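Local coordinates for mandelate racemase/muconate lactonizing enzyme family protein (Azoarcus sp., PDB 2QDE), which belongs to the mandelate racemase/muconate lactonizing enzyme family, built from an N-terminal capping domain and a barrel domain that holds a barium ion in this structure, at residues A[12-17]-A[377-382]; A[244-249]-A[266-271]; A[292-297]-A[317-322]; A[341-346]-A[371-376]. All blocks are in the same frame, centred on the assembly; numbering follows the deposited sequence.

Interaction 1: residues A[12-17]-A[377-382]; sequences PISTPM and LVTPGK
Ile13 and Val378 form a single beta bridge that ties the end of strand 5-15, in the N-terminal domain sheet, to the chain returning from helix 371-377. Two backbone hydrogen bonds flank the bridge. Ser14 N donates to Leu377 O at 2.8 Å, almost along the C=O axis. Thr379 N donates to Pro12 O at 2.9 Å, but from above the carbonyl plane. Each acceptor also receives a CA-H contact: Val378 CA lies 3.2 Å from Pro12 O, and Ile13 CA 3.3 Å from Leu377 O.

A side-chain bond adds to this pair. Thr379 OG1 donates to Ser14 OG at 2.8 Å. Both hydroxyl oxygens lie beside their own backbone N, anti to the carbonyl carbon (chi1 -55° for Thr379, -67° for Ser14). The two hydroxyls have further partners. Asp32 is hydrogen-bonded to Ser14 OG, and Gln62 to Thr379 OG1, so a short polar chain crosses the buried part of the contact.

At one end Leu377 spreads its two methyls along the strand, CD1 near Thr15 OG1 and CD2 near the Pro16 ring. Leu377 CD1 also touches Ile345. At the other end a type II turn from Thr379 to Lys382 folds the chain back toward strand 385-387, which pairs with strand 5-15. Gly381 takes positive phi there (84°). The Lys382 chain leads away, and its NZ meets Asp63 and Gln62. Its root stays in the contact: Lys382 CB rests 3.8 Å from Pro12 CG.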
loop_
_atom_site.group_PDB
_atom_site.type_symbol
_atom_site.label_atom_id
_atom_site.label_comp_id
_atom_site.label_asym_id
_atom_site.label_seq_id
_atom_site.Cartn_x
_atom_site.Cartn_y
_atom_site.Cartn_z
ATOM N N PRO A 12 12.632 40.036 -28.286
ATOM C CA PRO A 12 11.353 40.134 -27.573
ATOM C C PRO A 12 10.279 40.739 -28.481
ATOM O O PRO A 12 10.437 41.854 -28.982
ATOM C CB PRO A 12 11.693 41.044 -26.401
ATOM C CG PRO A 12 12.665 42.011 -27.029
ATOM C CD PRO A 12 13.556 41.112 -27.872
ATOM N N ILE A 13 9.196 40.002 -28.706
ATOM C CA ILE A 13 8.121 40.503 -29.552
ATOM C C ILE A 13 6.764 40.547 -28.857
ATOM O O ILE A 13 6.504 39.822 -27.888
ATOM C CB ILE A 13 7.966 39.665 -30.854
ATOM C CG1 ILE A 13 7.723 38.197 -30.512
ATOM C CG2 ILE A 13 9.209 39.811 -31.729
ATOM C CD1 ILE A 13 7.264 37.361 -31.717
ATOM N N SER A 14 5.905 41.425 -29.355
ATOM C CA SER A 14 4.558 41.570 -28.827
ATOM C C SER A 14 3.626 41.520 -30.034
ATOM O O SER A 14 3.668 42.398 -30.891
ATOM C CB SER A 14 4.408 42.903 -28.087
ATOM O OG SER A 14 5.196 42.931 -26.908
ATOM N N THR A 15 2.792 40.487 -30.098
ATOM C CA THR A 15 1.876 40.316 -31.220
ATOM C C THR A 15 0.416 40.632 -30.892
ATOM O O THR A 15 -0.184 40.017 -30.015
ATOM C CB THR A 15 1.955 38.881 -31.764
ATOM O OG1 THR A 15 3.320 38.558 -32.034
ATOM C CG2 THR A 15 1.147 38.744 -33.044
ATOM N N PRO A 16 -0.170 41.612 -31.599
ATOM C CA PRO A 16 -1.566 41.990 -31.366
ATOM C C PRO A 16 -2.519 40.892 -31.845
ATOM O O PRO A 16 -2.232 40.187 -32.812
ATOM C CB PRO A 16 -1.727 43.268 -32.193
ATOM C CG PRO A 16 -0.318 43.803 -32.314
ATOM C CD PRO A 16 0.481 42.554 -32.528
ATOM N N MET A 17 -3.653 40.764 -31.166
ATOM C CA MET A 17 -4.666 39.773 -31.512
ATOM C C MET A 17 -5.723 40.353 -32.457
ATOM O O MET A 17 -5.975 41.568 -32.452
ATOM C CB MET A 17 -5.355 39.280 -30.237
ATOM C CG MET A 17 -4.417 38.635 -29.233
ATOM S SD MET A 17 -4.115 36.891 -29.570
ATOM C CE MET A 17 -5.192 36.144 -28.388
ATOM N N LEU A 377 7.303 44.177 -34.750
ATOM C CA LEU A 377 6.647 43.636 -33.559
ATOM C C LEU A 377 7.490 43.611 -32.285
ATOM O O LEU A 377 7.014 43.162 -31.245
ATOM C CB LEU A 377 6.111 42.224 -33.836
ATOM C CG LEU A 377 5.044 42.058 -34.934
ATOM C CD1 LEU A 377 4.539 40.620 -34.925
ATOM C CD2 LEU A 377 3.877 43.005 -34.711
ATOM N N VAL A 378 8.731 44.086 -32.352
ATOM C CA VAL A 378 9.575 44.102 -31.162
ATOM C C VAL A 378 8.851 44.864 -30.047
ATOM O O VAL A 378 8.312 45.943 -30.267
ATOM C CB VAL A 378 10.943 44.758 -31.460
ATOM C CG1 VAL A 378 11.802 44.810 -30.191
ATOM C CG2 VAL A 378 11.655 43.967 -32.548
ATOM N N THR A 379 8.826 44.272 -28.856
ATOM C CA THR A 379 8.156 44.853 -27.699
ATOM C C THR A 379 8.642 46.271 -27.382
ATOM O O THR A 379 9.841 46.508 -27.229
ATOM C CB THR A 379 8.369 43.960 -26.446
ATOM O OG1 THR A 379 7.943 42.620 -26.733
ATOM C CG2 THR A 379 7.576 44.499 -25.263
ATOM N N PRO A 380 7.707 47.234 -27.282
ATOM C CA PRO A 380 8.066 48.626 -26.979
ATOM C C PRO A 380 8.907 48.731 -25.710
ATOM O O PRO A 380 8.585 48.107 -24.698
ATOM C CB PRO A 380 6.707 49.307 -26.819
ATOM C CG PRO A 380 5.830 48.536 -27.770
ATOM C CD PRO A 380 6.255 47.101 -27.512
ATOM N N GLY A 381 9.979 49.516 -25.771
ATOM C CA GLY A 381 10.845 49.695 -24.617
ATOM C C GLY A 381 11.880 48.597 -24.458
ATOM O O GLY A 381 12.722 48.648 -23.561
ATOM N N LYS A 382 11.820 47.602 -25.335
ATOM C CA LYS A 382 12.752 46.484 -25.284
ATOM C C LYS A 382 13.554 46.333 -26.568
ATOM O O LYS A 382 13.168 46.828 -27.627
ATOM C CB LYS A 382 12.002 45.181 -24.987
ATOM C CG LYS A 382 11.423 45.127 -23.582
ATOM C CD LYS A 382 10.955 43.725 -23.182
ATOM C CE LYS A 382 10.632 43.684 -21.688
ATOM N NZ LYS A 382 9.992 42.404 -21.248
#

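Interaction 2: residues A[244-249]-A[266-271]; sequences YADESA and GLMIKT. With BA (barium ion), chain I.
Gly266 lies under the Tyr244 ring. Its CA sits 3.2 Å from the ring centroid and 5° off the ring normal, a CH-pi contact over the face. The ring lies flat on the glycine backbone, where a beta carbon would collide with it. Gly266 O accepts the bond from Ala245 N at 3.0 Å, with the donor above the carbonyl plane.

Leu267 pairs with Ala245 in parallel register. Its CD2 touches the methyls of Ala245 and Ala249, on the face away from Tyr244.

Met268 N donates to Ala245 O at 2.9 Å, in the carbonyl plane. The Met268 side chain then folds back over the first segment. Its chi1 of -13° is nearly eclipsed, and CG is tight against Asp246 CB at 3.3 Å. SD comes to the edge of the Tyr244 ring, 5.0 Å from the centroid, a Met-aromatic contact.

Lys270, at the N-cap position before helix 271-274, bends at its last torsion. Its NZ comes to 3.4 Å from Asp246 OD2. That oxygen binds the barium ion at 2.7 Å, and Asp195, Asn197 and Glu221 bind the same ion. Asp246 OD1 is held by a salt bridge to Lys273 and a hydrogen bond to Tyr57. Together with the ion on OD2, these partners on OD1 fix the carboxylate, and the nearby lysines probably favour its charged form.

The two strands belong to a beta-alpha-beta unit of the barrel, joined by helix 252-261. That helix packs on Ala245 and Ala249. Helix 277-290 covers Leu267, and strand 294-296 continues the sheet beyond strand 266-269.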
loop_
_atom_site.group_PDB
_atom_site.type_symbol
_atom_site.label_atom_id
_atom_site.label_comp_id
_atom_site.label_asym_id
_atom_site.label_seq_id
_atom_site.Cartn_x
_atom_site.Cartn_y
_atom_site.Cartn_z
ATOM N N TYR A 244 -8.881 14.693 -16.859
ATOM C CA TYR A 244 -7.599 14.771 -17.564
ATOM C C TYR A 244 -6.636 15.725 -16.860
ATOM O O TYR A 244 -7.063 16.702 -16.244
ATOM C CB TYR A 244 -7.806 15.247 -19.005
ATOM C CG TYR A 244 -8.208 14.157 -19.978
ATOM C CD1 TYR A 244 -9.183 13.210 -19.646
ATOM C CD2 TYR A 244 -7.642 14.100 -21.248
ATOM C CE1 TYR A 244 -9.582 12.235 -20.563
ATOM C CE2 TYR A 244 -8.032 13.131 -22.170
ATOM C CZ TYR A 244 -9.002 12.205 -21.822
ATOM O OH TYR A 244 -9.379 11.253 -22.739
ATOM N N ALA A 245 -5.339 15.449 -16.973
ATOM C CA ALA A 245 -4.328 16.282 -16.339
ATOM C C ALA A 245 -3.497 17.075 -17.348
ATOM O O ALA A 245 -3.035 16.527 -18.347
ATOM C CB ALA A 245 -3.410 15.415 -15.499
ATOM N N ASP A 246 -3.321 18.368 -17.087
ATOM C CA ASP A 246 -2.502 19.215 -17.947
ATOM C C ASP A 246 -1.380 19.744 -17.070
ATOM O O ASP A 246 -0.272 19.205 -17.071
ATOM C CB ASP A 246 -3.314 20.382 -18.518
ATOM C CG ASP A 246 -2.459 21.355 -19.326
ATOM O OD1 ASP A 246 -1.238 21.121 -19.490
ATOM O OD2 ASP A 246 -3.019 22.365 -19.803
ATOM N N GLU A 247 -1.689 20.782 -16.299
ATOM C CA GLU A 247 -0.714 21.377 -15.405
ATOM C C GLU A 247 -0.027 20.340 -14.516
ATOM O O GLU A 247 1.163 20.455 -14.243
ATOM C CB GLU A 247 -1.370 22.461 -14.541
ATOM C CG GLU A 247 -1.660 23.760 -15.288
ATOM C CD GLU A 247 -3.009 23.773 -15.996
ATOM O OE1 GLU A 247 -3.513 22.697 -16.387
ATOM O OE2 GLU A 247 -3.563 24.881 -16.165
ATOM N N SER A 248 -0.772 19.330 -14.069
ATOM C CA SER A 248 -0.202 18.288 -13.216
ATOM C C SER A 248 0.820 17.424 -13.949
ATOM O O SER A 248 1.743 16.894 -13.329
ATOM C CB SER A 248 -1.302 17.385 -12.653
ATOM O OG SER A 248 -2.136 18.096 -11.756
ATOM N N ALA A 249 0.652 17.288 -15.264
ATOM C CA ALA A 249 1.545 16.475 -16.090
ATOM C C ALA A 249 2.630 17.297 -16.773
ATOM O O ALA A 249 2.536 17.601 -17.967
ATOM C CB ALA A 249 0.738 15.724 -17.139
ATOM N N GLY A 266 -6.689 10.827 -18.735
ATOM C CA GLY A 266 -6.113 11.306 -19.981
ATOM C C GLY A 266 -5.132 12.422 -19.680
ATOM O O GLY A 266 -5.095 12.915 -18.553
ATOM N N LEU A 267 -4.358 12.840 -20.680
ATOM C CA LEU A 267 -3.343 13.874 -20.463
ATOM C C LEU A 267 -3.270 14.923 -21.574
ATOM O O LEU A 267 -3.633 14.648 -22.714
ATOM C CB LEU A 267 -1.968 13.206 -20.354
ATOM C CG LEU A 267 -1.789 11.988 -19.438
ATOM C CD1 LEU A 267 -0.533 11.221 -19.855
ATOM C CD2 LEU A 267 -1.704 12.426 -17.990
ATOM N N MET A 268 -2.807 16.122 -21.229
ATOM C CA MET A 268 -2.618 17.183 -22.216
ATOM C C MET A 268 -1.138 17.535 -22.154
ATOM O O MET A 268 -0.529 17.505 -21.083
ATOM C CB MET A 268 -3.412 18.461 -21.904
ATOM C CG MET A 268 -4.482 18.367 -20.848
ATOM S SD MET A 268 -5.831 17.272 -21.252
ATOM C CE MET A 268 -6.106 17.686 -22.940
ATOM N N ILE A 269 -0.553 17.868 -23.294
ATOM C CA ILE A 269 0.848 18.242 -23.309
ATOM C C ILE A 269 1.046 19.533 -24.100
ATOM O O ILE A 269 0.205 19.907 -24.912
ATOM C CB ILE A 269 1.707 17.130 -23.960
ATOM C CG1 ILE A 269 3.198 17.445 -23.804
ATOM C CG2 ILE A 269 1.363 17.006 -25.440
ATOM C CD1 ILE A 269 4.113 16.404 -24.422
ATOM N N LYS A 270 2.145 20.227 -23.819
ATOM C CA LYS A 270 2.534 21.428 -24.561
ATOM C C LYS A 270 4.041 21.276 -24.666
ATOM O O LYS A 270 4.698 20.948 -23.679
ATOM C CB LYS A 270 2.188 22.730 -23.821
ATOM C CG LYS A 270 0.710 23.097 -23.846
ATOM C CD LYS A 270 0.495 24.545 -23.430
ATOM C CE LYS A 270 -0.986 24.919 -23.398
ATOM N NZ LYS A 270 -1.733 24.130 -22.392
ATOM N N THR A 271 4.592 21.480 -25.856
ATOM C CA THR A 271 6.028 21.344 -26.031
ATOM C C THR A 271 6.803 22.262 -25.090
ATOM O O THR A 271 7.883 21.908 -24.633
ATOM C CB THR A 271 6.447 21.613 -27.496
ATOM O OG1 THR A 271 5.817 22.807 -27.968
ATOM C CG2 THR A 271 6.029 20.449 -28.379
HETATM BA BA BA I . -5.113 23.871 -19.172
#

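Interaction 3: residues A[292-297]-A[317-322]; sequences LPVICG and DWIAQF
Strand 294-296 runs past the short 3-10 turn 319-321, and the CA atoms come nearest at Val294 and Ile319, 6.1 Å apart. One hydrogen bond joins the segments. Trp318 NE1 donates to Leu292 O at 3.0 Å, nearly along the C=O axis and in the plane of the indole. The hydrogen bond is somewhat bent at the proton, with an N-H...O angle of 141°. Val294 CG2 sits at the same indole edge, 4.0 Å from Trp318 NE1.

Phe322 lies with one ring face over the backbone of Pro293 and Val294. Pro293 CA is 3.6 Å from the ring centroid, a CH-pi contact, while Gln321 CB covers the opposite face. The strand is one of the barrel's parallel strands, and helix 303-315 leads from it to the loop holding the aromatic rings. Ile319 fills the middle of the contact. Its CG1 is anti to the backbone N, and its CD1 reaches Val294 CG1 at 3.8 Å and Cys296 CB at 4.0 Å.

Gln324 bonds to Cys296 N, Val294 O and Phe322 O, linking the loop to the strand backbone. Tyr202 and Asp203 of a second subunit pack on Leu292 and Pro293, and Thr201 of that subunit on Trp318.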
loop_
_atom_site.group_PDB
_atom_site.type_symbol
_atom_site.label_atom_id
_atom_site.label_comp_id
_atom_site.label_asym_id
_atom_site.label_seq_id
_atom_site.Cartn_x
_atom_site.Cartn_y
_atom_site.Cartn_z
ATOM N N LEU A 292 -2.504 6.065 -22.003
ATOM C CA LEU A 292 -3.417 7.201 -21.890
ATOM C C LEU A 292 -3.390 8.102 -23.126
ATOM O O LEU A 292 -2.364 8.237 -23.784
ATOM C CB LEU A 292 -3.052 8.057 -20.671
ATOM C CG LEU A 292 -3.261 7.478 -19.272
ATOM C CD1 LEU A 292 -2.842 8.499 -18.224
ATOM C CD2 LEU A 292 -4.725 7.113 -19.104
ATOM N N PRO A 293 -4.526 8.739 -23.444
ATOM C CA PRO A 293 -4.590 9.631 -24.607
ATOM C C PRO A 293 -3.847 10.935 -24.296
ATOM O O PRO A 293 -3.735 11.327 -23.136
ATOM C CB PRO A 293 -6.088 9.851 -24.790
ATOM C CG PRO A 293 -6.599 9.800 -23.367
ATOM C CD PRO A 293 -5.845 8.609 -22.801
ATOM N N VAL A 294 -3.339 11.596 -25.332
ATOM C CA VAL A 294 -2.608 12.848 -25.157
ATOM C C VAL A 294 -3.045 13.881 -26.192
ATOM O O VAL A 294 -3.007 13.625 -27.394
ATOM C CB VAL A 294 -1.074 12.639 -25.299
ATOM C CG1 VAL A 294 -0.340 13.974 -25.114
ATOM C CG2 VAL A 294 -0.583 11.619 -24.280
ATOM N N ILE A 295 -3.466 15.044 -25.710
ATOM C CA ILE A 295 -3.891 16.137 -26.576
ATOM C C ILE A 295 -2.893 17.288 -26.411
ATOM O O ILE A 295 -2.772 17.855 -25.328
ATOM C CB ILE A 295 -5.299 16.633 -26.183
ATOM C CG1 ILE A 295 -6.306 15.490 -26.311
ATOM C CG2 ILE A 295 -5.712 17.799 -27.070
ATOM C CD1 ILE A 295 -7.697 15.873 -25.868
ATOM N N CYS A 296 -2.185 17.632 -27.483
ATOM C CA CYS A 296 -1.203 18.706 -27.414
ATOM C C CYS A 296 -1.799 20.085 -27.673
ATOM O O CYS A 296 -2.489 20.307 -28.673
ATOM C CB CYS A 296 -0.060 18.465 -28.407
ATOM S SG CYS A 296 1.262 19.727 -28.342
ATOM N N GLY A 297 -1.518 21.007 -26.761
ATOM C CA GLY A 297 -2.010 22.362 -26.898
ATOM C C GLY A 297 -0.901 23.243 -27.442
ATOM O O GLY A 297 -0.063 22.793 -28.225
ATOM N N ASP A 317 4.551 8.317 -32.955
ATOM C CA ASP A 317 3.575 7.247 -33.085
ATOM C C ASP A 317 2.459 7.258 -32.044
ATOM O O ASP A 317 1.290 7.060 -32.369
ATOM C CB ASP A 317 4.282 5.896 -33.047
ATOM C CG ASP A 317 3.346 4.756 -33.357
ATOM O OD1 ASP A 317 2.821 4.718 -34.493
ATOM O OD2 ASP A 317 3.129 3.913 -32.466
ATOM N N TRP A 318 2.819 7.500 -30.792
ATOM C CA TRP A 318 1.822 7.514 -29.743
ATOM C C TRP A 318 0.821 8.651 -29.859
ATOM O O TRP A 318 -0.382 8.428 -29.793
ATOM C CB TRP A 318 2.475 7.581 -28.364
ATOM C CG TRP A 318 1.441 7.441 -27.296
ATOM C CD1 TRP A 318 0.896 8.437 -26.532
ATOM C CD2 TRP A 318 0.744 6.242 -26.953
ATOM N NE1 TRP A 318 -0.103 7.928 -25.733
ATOM C CE2 TRP A 318 -0.216 6.582 -25.972
ATOM C CE3 TRP A 318 0.839 4.909 -27.379
ATOM C CZ2 TRP A 318 -1.083 5.632 -25.411
ATOM C CZ3 TRP A 318 -0.024 3.963 -26.822
ATOM C CH2 TRP A 318 -0.972 4.334 -25.847
ATOM N N ILE A 319 1.309 9.872 -30.032
ATOM C CA ILE A 319 0.402 10.999 -30.103
ATOM C C ILE A 319 -0.353 11.098 -31.428
ATOM O O ILE A 319 -1.387 11.763 -31.506
ATOM C CB ILE A 319 1.145 12.324 -29.798
ATOM C CG1 ILE A 319 0.140 13.375 -29.316
ATOM C CG2 ILE A 319 1.892 12.804 -31.027
ATOM C CD1 ILE A 319 0.776 14.573 -28.650
ATOM N N ALA A 320 0.147 10.414 -32.456
ATOM C CA ALA A 320 -0.496 10.422 -33.770
ATOM C C ALA A 320 -1.856 9.716 -33.745
ATOM O O ALA A 320 -2.547 9.651 -34.761
ATOM C CB ALA A 320 0.417 9.760 -34.808
ATOM N N GLN A 321 -2.238 9.193 -32.583
ATOM C CA GLN A 321 -3.511 8.480 -32.430
ATOM C C GLN A 321 -4.685 9.355 -32.007
ATOM O O GLN A 321 -5.839 8.945 -32.128
ATOM C CB GLN A 321 -3.387 7.387 -31.369
ATOM C CG GLN A 321 -2.372 6.303 -31.623
ATOM C CD GLN A 321 -2.226 5.396 -30.419
ATOM O OE1 GLN A 321 -1.703 5.803 -29.374
ATOM N NE2 GLN A 321 -2.705 4.168 -30.546
ATOM N N PHE A 322 -4.397 10.552 -31.508
ATOM C CA PHE A 322 -5.453 11.415 -30.983
ATOM C C PHE A 322 -5.593 12.789 -31.624
ATOM O O PHE A 322 -4.633 13.326 -32.162
ATOM C CB PHE A 322 -5.209 11.597 -29.487
ATOM C CG PHE A 322 -4.708 10.353 -28.811
ATOM C CD1 PHE A 322 -5.571 9.285 -28.565
ATOM C CD2 PHE A 322 -3.361 10.233 -28.455
ATOM C CE1 PHE A 322 -5.100 8.109 -27.971
ATOM C CE2 PHE A 322 -2.877 9.067 -27.862
ATOM C CZ PHE A 322 -3.751 8.001 -27.620
#

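Interaction 4: residues A[341-346]-A[371-376]; sequences IDNDIA and EDLVRR
Asp344 OD2 takes two backbone N-H groups, one from Ala346 at 3.0 Å and one from Gly303, although the position of Ala346 N is less certain. The other carboxylate oxygen, OD1, is hydrogen-bonded to His333 NE2. Three bonds thus fix this buried carboxylate. The CB of Asp344 points away from helix 371-377.

The Ala346 bond makes an Asx turn, and the turn presents backbone and Ile345 to the helix. Leu373 fills the contact. Its CB points toward the loop, and CG is anti to the backbone N (chi1 174°). Leu373 CD2 presses on the turn backbone, 3.3 Å from Asp344 O. Leu373 CD1 meets the Asn343 side chain at OD1, 3.8 Å away.

The contact joins a loop of the barrel domain to the helix that precedes the return to the N-terminal sheet. Ile345 lies across Leu373 at about a right angle, with its CG2 4.1 Å from Leu373 CD2. Val374 CG2 touches Ile345 CB at the same distance, 4.1 Å. Leu35 of strand 31-40 packs on both Ile345 and Val374. On the exposed side of the helix, Arg376 NH2 forms a salt bridge with Asp372 OD1, one turn back, at 3.2 Å.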
loop_
_atom_site.group_PDB
_atom_site.type_symbol
_atom_site.label_atom_id
_atom_site.label_comp_id
_atom_site.label_asym_id
_atom_site.label_seq_id
_atom_site.Cartn_x
_atom_site.Cartn_y
_atom_site.Cartn_z
ATOM N N ILE A 341 -4.833 33.892 -43.507
ATOM C CA ILE A 341 -3.747 34.537 -42.769
ATOM C C ILE A 341 -2.727 35.112 -43.740
ATOM O O ILE A 341 -2.219 34.398 -44.608
ATOM C CB ILE A 341 -3.037 33.535 -41.835
ATOM C CG1 ILE A 341 -4.052 32.932 -40.854
ATOM C CG2 ILE A 341 -1.908 34.236 -41.091
ATOM C CD1 ILE A 341 -3.475 31.849 -39.964
ATOM N N ASP A 342 -2.403 36.394 -43.584
ATOM C CA ASP A 342 -1.452 37.027 -44.493
ATOM C C ASP A 342 -0.440 37.956 -43.834
ATOM O O ASP A 342 0.386 38.555 -44.525
ATOM C CB ASP A 342 -2.214 37.808 -45.569
ATOM C CG ASP A 342 -3.027 38.958 -44.992
ATOM O OD1 ASP A 342 -3.504 38.847 -43.836
ATOM O OD2 ASP A 342 -3.207 39.970 -45.699
ATOM N N ASN A 343 -0.491 38.081 -42.513
ATOM C CA ASN A 343 0.438 38.966 -41.824
ATOM C C ASN A 343 1.029 38.331 -40.567
ATOM O O ASN A 343 1.010 38.933 -39.499
ATOM C CB ASN A 343 -0.280 40.279 -41.479
ATOM C CG ASN A 343 0.671 41.355 -40.963
ATOM O OD1 ASN A 343 0.833 41.538 -39.751
ATOM N ND2 ASN A 343 1.313 42.068 -41.888
ATOM N N ASP A 344 1.554 37.113 -40.707
ATOM C CA ASP A 344 2.165 36.384 -39.590
ATOM C C ASP A 344 3.681 36.509 -39.734
ATOM O O ASP A 344 4.176 36.702 -40.847
ATOM C CB ASP A 344 1.772 34.902 -39.650
ATOM C CG ASP A 344 2.105 34.155 -38.369
ATOM O OD1 ASP A 344 1.406 34.363 -37.357
ATOM O OD2 ASP A 344 3.071 33.365 -38.369
ATOM N N ILE A 345 4.431 36.404 -38.634
ATOM C CA ILE A 345 5.879 36.512 -38.758
ATOM C C ILE A 345 6.403 35.337 -39.570
ATOM O O ILE A 345 7.565 35.323 -39.982
ATOM C CB ILE A 345 6.600 36.562 -37.392
ATOM C CG1 ILE A 345 6.322 35.299 -36.590
ATOM C CG2 ILE A 345 6.155 37.797 -36.618
ATOM C CD1 ILE A 345 7.216 35.166 -35.381
ATOM N N ALA A 346 5.546 34.340 -39.782
ATOM C CA ALA A 346 5.905 33.192 -40.606
ATOM C C ALA A 346 5.360 33.540 -41.984
ATOM O O ALA A 346 4.155 33.744 -42.137
ATOM C CB ALA A 346 5.233 31.914 -40.097
ATOM N N GLU A 371 11.219 39.026 -41.849
ATOM C CA GLU A 371 12.136 39.837 -41.046
ATOM C C GLU A 371 11.675 41.253 -40.695
ATOM O O GLU A 371 11.808 41.682 -39.543
ATOM C CB GLU A 371 13.507 39.921 -41.727
ATOM C CG GLU A 371 14.219 38.586 -41.919
ATOM C CD GLU A 371 14.512 37.860 -40.615
ATOM O OE1 GLU A 371 14.669 38.526 -39.562
ATOM O OE2 GLU A 371 14.607 36.609 -40.647
ATOM N N ASP A 372 11.150 41.994 -41.666
ATOM C CA ASP A 372 10.716 43.343 -41.355
ATOM C C ASP A 372 9.512 43.365 -40.414
ATOM O O ASP A 372 9.404 44.255 -39.569
ATOM C CB ASP A 372 10.465 44.153 -42.643
ATOM C CG ASP A 372 9.809 43.348 -43.735
ATOM O OD1 ASP A 372 8.581 43.124 -43.635
ATOM O OD2 ASP A 372 10.515 42.947 -44.704
ATOM N N LEU A 373 8.622 42.382 -40.529
ATOM C CA LEU A 373 7.465 42.323 -39.636
ATOM C C LEU A 373 7.975 42.045 -38.227
ATOM O O LEU A 373 7.459 42.583 -37.244
ATOM C CB LEU A 373 6.495 41.216 -40.068
ATOM C CG LEU A 373 5.308 40.930 -39.141
ATOM C CD1 LEU A 373 4.488 42.189 -38.919
ATOM C CD2 LEU A 373 4.445 39.833 -39.753
ATOM N N VAL A 374 8.999 41.204 -38.130
ATOM C CA VAL A 374 9.574 40.884 -36.834
ATOM C C VAL A 374 10.054 42.179 -36.183
ATOM O O VAL A 374 9.772 42.441 -35.012
ATOM C CB VAL A 374 10.754 39.915 -36.969
ATOM C CG1 VAL A 374 11.568 39.898 -35.685
ATOM C CG2 VAL A 374 10.232 38.517 -37.273
ATOM N N ARG A 375 10.781 42.990 -36.944
ATOM C CA ARG A 375 11.265 44.257 -36.412
ATOM C C ARG A 375 10.102 45.133 -35.959
ATOM O O ARG A 375 10.192 45.786 -34.926
ATOM C CB ARG A 375 12.103 45.003 -37.453
ATOM C CG ARG A 375 13.529 44.509 -37.554
ATOM C CD ARG A 375 14.352 45.412 -38.455
ATOM N NE ARG A 375 14.034 45.207 -39.867
ATOM C CZ ARG A 375 14.463 44.175 -40.592
ATOM N NH1 ARG A 375 15.233 43.245 -40.043
ATOM N NH2 ARG A 375 14.122 44.071 -41.871
ATOM N N ARG A 376 9.008 45.133 -36.717
ATOM C CA ARG A 376 7.848 45.937 -36.354
ATOM C C ARG A 376 7.156 45.458 -35.079
ATOM O O ARG A 376 6.505 46.248 -34.392
ATOM C CB ARG A 376 6.824 45.971 -37.501
ATOM C CG ARG A 376 7.224 46.856 -38.675
ATOM C CD ARG A 376 6.054 47.111 -39.619
ATOM N NE ARG A 376 5.727 45.960 -40.456
ATOM C CZ ARG A 376 6.464 45.560 -41.489
ATOM N NH1 ARG A 376 7.577 46.222 -41.819
ATOM N NH2 ARG A 376 6.095 44.496 -42.196
#

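Interaction 1 opens at 12-17, near the N terminus, and closes at 377-382, so its loop encloses the other three. Within it, interactions 2, 3 and 4 close short loops one after another, and none cross. Interactions 2 and 3 lie in the barrel, their centres 11 Å apart. Strands 266-269 and 294-296 are neighbours, joined by probable backbone hydrogen bonds from Leu267 N to Pro293 O and from Gly297 N to Ile269 O. Interactions 1 and 4 touch on the opposite side of the chain's centre, where Leu377 and Ile13 meet Ile345. That pair ties the N-terminal sheet to a barrel-domain loop and the C-terminal helix.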